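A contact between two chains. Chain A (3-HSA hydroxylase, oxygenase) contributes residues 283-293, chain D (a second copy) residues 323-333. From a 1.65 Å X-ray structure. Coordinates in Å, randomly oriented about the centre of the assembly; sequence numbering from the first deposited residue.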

# COMPACT_ATOMS: atom_id res chain seq x y z
N ILE A 283 -0.92 10.11 11.95
CA ILE A 283 -1.68 11.38 11.97
C ILE A 283 -1.34 12.27 10.76
O ILE A 283 -2.25 12.87 10.16
CB ILE A 283 -1.49 12.10 13.33
CG1 ILE A 283 -2.50 11.51 14.33
CG2 ILE A 283 -1.64 13.62 13.24
CD1 ILE A 283 -2.05 11.69 15.80
N ALA A 284 -0.06 12.35 10.40
CA ALA A 284 0.35 13.15 9.25
C ALA A 284 -0.22 12.55 7.96
O ALA A 284 -0.76 13.28 7.12
CB ALA A 284 1.87 13.24 9.17
N GLU A 285 -0.09 11.24 7.80
CA GLU A 285 -0.61 10.58 6.60
C GLU A 285 -2.12 10.78 6.45
O GLU A 285 -2.61 11.18 5.38
CB GLU A 285 -0.32 9.08 6.63
CG GLU A 285 1.18 8.76 6.57
CD GLU A 285 1.43 7.29 6.83
OE1 GLU A 285 0.62 6.67 7.57
OE2 GLU A 285 2.41 6.76 6.28
N ALA A 286 -2.85 10.53 7.54
CA ALA A 286 -4.30 10.61 7.52
C ALA A 286 -4.78 12.02 7.23
O ALA A 286 -5.62 12.22 6.35
CB ALA A 286 -4.87 10.12 8.85
N SER A 287 -4.22 13.01 7.95
CA SER A 287 -4.66 14.39 7.73
C SER A 287 -4.37 14.81 6.28
O SER A 287 -5.19 15.48 5.62
CB SER A 287 -4.02 15.36 8.73
OG SER A 287 -2.62 15.31 8.65
N SER A 288 -3.20 14.41 5.76
CA SER A 288 -2.86 14.86 4.40
C SER A 288 -3.78 14.23 3.38
O SER A 288 -4.22 14.89 2.44
CB SER A 288 -1.40 14.55 4.08
OG SER A 288 -1.09 14.96 2.75
N ASP A 289 -4.06 12.96 3.56
CA ASP A 289 -4.88 12.23 2.56
C ASP A 289 -6.35 12.65 2.61
O ASP A 289 -7.02 12.71 1.57
CB ASP A 289 -4.72 10.73 2.73
CG ASP A 289 -3.31 10.26 2.39
OD1 ASP A 289 -2.56 11.04 1.74
OD2 ASP A 289 -2.97 9.11 2.75
N ILE A 290 -6.84 12.96 3.81
CA ILE A 290 -8.19 13.50 3.96
C ILE A 290 -8.26 14.84 3.25
O ILE A 290 -9.18 15.09 2.47
CB ILE A 290 -8.60 13.63 5.45
CG1 ILE A 290 -8.73 12.23 6.06
CG2 ILE A 290 -9.90 14.43 5.56
CD1 ILE A 290 -8.68 12.25 7.60
N ASP A 291 -7.25 15.70 3.47
CA ASP A 291 -7.25 17.00 2.82
C ASP A 291 -7.20 16.84 1.28
O ASP A 291 -7.88 17.56 0.54
CB ASP A 291 -6.04 17.79 3.30
CG ASP A 291 -5.94 19.13 2.60
OD1 ASP A 291 -6.70 20.06 2.97
OD2 ASP A 291 -5.12 19.26 1.66
N ALA A 292 -6.38 15.91 0.80
CA ALA A 292 -6.29 15.69 -0.65
C ALA A 292 -7.66 15.28 -1.22
O ALA A 292 -8.09 15.77 -2.28
CB ALA A 292 -5.25 14.64 -0.98
N ALA A 293 -8.32 14.37 -0.51
CA ALA A 293 -9.67 13.91 -0.89
C ALA A 293 -10.60 15.10 -1.04
O ALA A 293 -11.27 15.24 -2.05
CB ALA A 293 -10.21 12.94 0.14
N ARG D 323 4.76 21.55 5.11
CA ARG D 323 5.80 20.54 5.16
C ARG D 323 5.22 19.13 5.02
O ARG D 323 5.74 18.31 4.25
CB ARG D 323 6.68 20.70 6.40
CG ARG D 323 7.75 21.78 6.19
CD ARG D 323 8.89 21.19 5.36
NE ARG D 323 9.70 20.25 6.16
CZ ARG D 323 10.39 19.23 5.67
NH1 ARG D 323 10.29 18.88 4.39
NH2 ARG D 323 11.12 18.50 6.50
N ARG D 324 4.13 18.87 5.74
CA ARG D 324 3.46 17.58 5.70
C ARG D 324 3.10 17.22 4.25
O ARG D 324 3.42 16.14 3.76
CB ARG D 324 2.19 17.65 6.55
CG ARG D 324 1.33 16.39 6.43
CD ARG D 324 -0.08 16.66 6.94
NE ARG D 324 -0.81 17.51 6.00
CZ ARG D 324 -1.96 18.12 6.27
NH1 ARG D 324 -2.53 18.03 7.48
NH2 ARG D 324 -2.53 18.87 5.35
N ASP D 325 2.43 18.13 3.54
CA ASP D 325 1.98 17.83 2.18
C ASP D 325 3.07 17.85 1.14
O ASP D 325 2.93 17.26 0.07
CB ASP D 325 0.89 18.82 1.76
CG ASP D 325 -0.37 18.69 2.62
OD1 ASP D 325 -0.62 17.60 3.21
OD2 ASP D 325 -1.12 19.69 2.71
N GLN D 326 4.14 18.59 1.43
CA GLN D 326 5.22 18.75 0.46
C GLN D 326 6.05 17.47 0.36
O GLN D 326 6.29 16.96 -0.75
CB GLN D 326 6.09 19.98 0.80
CG GLN D 326 7.46 20.01 0.12
CD GLN D 326 8.52 19.39 1.00
OE1 GLN D 326 8.53 19.65 2.22
NE2 GLN D 326 9.40 18.59 0.42
N VAL D 327 6.44 16.91 1.51
CA VAL D 327 7.12 15.62 1.44
C VAL D 327 6.18 14.58 0.81
O VAL D 327 6.61 13.74 0.02
CB VAL D 327 7.70 15.15 2.81
CG1 VAL D 327 8.68 16.19 3.39
CG2 VAL D 327 6.61 14.79 3.80
N ARG D 328 4.88 14.68 1.12
CA ARG D 328 3.91 13.70 0.59
C ARG D 328 3.71 13.87 -0.91
O ARG D 328 3.49 12.88 -1.62
CB ARG D 328 2.57 13.80 1.32
CG ARG D 328 1.74 12.48 1.19
CD ARG D 328 0.86 12.27 2.44
NE ARG D 328 0.11 11.01 2.42
CZ ARG D 328 0.64 9.84 2.77
NH1 ARG D 328 1.94 9.73 3.10
NH2 ARG D 328 -0.14 8.75 2.78
N ALA D 329 3.80 15.11 -1.40
CA ALA D 329 3.70 15.36 -2.84
C ALA D 329 4.82 14.65 -3.60
O ALA D 329 4.58 14.02 -4.64
CB ALA D 329 3.75 16.86 -3.12
N THR D 330 6.04 14.74 -3.07
CA THR D 330 7.16 14.01 -3.67
C THR D 330 6.85 12.51 -3.67
O THR D 330 7.02 11.81 -4.69
CB THR D 330 8.43 14.29 -2.90
OG1 THR D 330 8.81 15.64 -3.18
CG2 THR D 330 9.55 13.30 -3.29
N GLY D 331 6.36 12.01 -2.55
CA GLY D 331 5.99 10.59 -2.45
C GLY D 331 4.92 10.16 -3.46
O GLY D 331 5.05 9.11 -4.09
N ARG D 332 3.85 10.97 -3.58
CA ARG D 332 2.76 10.65 -4.52
C ARG D 332 3.29 10.66 -5.97
O ARG D 332 2.94 9.80 -6.80
CB ARG D 332 1.66 11.70 -4.41
CG ARG D 332 0.94 11.73 -3.08
CD ARG D 332 -0.28 12.67 -3.19
NE ARG D 332 -0.63 13.29 -1.90
CZ ARG D 332 -1.41 12.73 -0.96
NH1 ARG D 332 -1.65 13.40 0.17
NH2 ARG D 332 -1.94 11.51 -1.12
N ALA D 333 4.16 11.63 -6.27
CA ALA D 333 4.73 11.74 -7.61
C ALA D 333 5.56 10.50 -7.94
O ALA D 333 5.41 9.93 -9.03
CB ALA D 333 5.57 13.02 -7.74
O HOH W 1 2.99 7.32 3.76
O HOH W 2 -3.03 21.60 3.09

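Both stretches are helical throughout, and each helix extends beyond its stretch in both directions. The helices cross steeply, with 80° between their N-to-C directions. Their axes come within 9.8 Å of each other. The CA atoms of Ser A288 and Asp D325 lie 6.1 Å apart, and those of Ala A284 and Arg D324 lie 6.5 Å apart. The two stretches together bury 451 Å² of surface.

Small residues of chain A, Ala A284, Ser A287, Ser A288 and Ala A292, meet long arginines of chain D. Ser A288 points toward chain D, and its side chain sits among Arg D324, Asp D325, Arg D328 and Arg D332. In return, the side chain of Arg D324 fits among Ala A284, Ser A287, Ser A288 and Asp A291. Arg D324, Arg D328 and Arg D332 are spaced four residues apart, so all three emerge on the side of their helix that faces chain A.

Salt bridges centre on Asp A289. Its CB points sideways, but its carboxylate comes nearer to chain D and meets two arginines. Arg D328 binds it with two hydrogen bonds, one from NE to Asp A289 OD1 at 2.8 Å and one from NH2 to Asp A289 OD2 at 2.9 Å. The first is almost straight, at 176°. Arg D332 adds NH1 and NH2, each 3.0 Å from Asp A289 OD1. These two bonds are more bent, at 137° each, because both nitrogens share one oxygen. OD1 thus accepts from both arginines, and one negative charge is set against two positive ones.

Hydroxyl groups supply further hydrogen bonds. Ser A288 OG donates to Asp D325 OD1 at 2.7 Å. That carboxylate also forms a salt bridge within its own helix, with Arg D324 NE 2.8 Å from Asp D325 OD1. The bridge places the two side chains together at the contact. The CB of Arg D324 points toward chain A; that of Asp D325 points sideways, but its carboxylate comes nearer. Arg D324 NH1 makes a weak hydrogen bond to Ser A287 OG at 3.0 Å.

Carbon atoms pack against the faces of the arginines. The guanidinium of Arg D324 lies with one face over the backbone near Ser A287 C and Ser A288 CA. Glu A285 CG lies over one face of the Arg D328 guanidinium, 3.7 Å from NH1 of Arg D328. Ala A292 CB lies over one face of the Arg D332 guanidinium, 4.0 Å from NH1 of Arg D332. In the latter two groups the edge is left to polar partners, with Asp A289 OD1 near the plane of each.

Two waters link charged groups that do not touch. Glu A285 OE2 and Arg D328 NH1 are 4.4 Å apart, too far for a salt bridge. Water 1 joins them, donating to Glu A285 OE2 at 2.6 Å and accepting from Arg D328 NH1 at 2.7 Å. Asp A291 OD2 and Asp D325 OD2 carry like charges 4.2 Å apart. Water 2 donates to both, at 2.7 Å to Asp D325 OD2 and weakly, at 3.4 Å, to Asp A291 OD2.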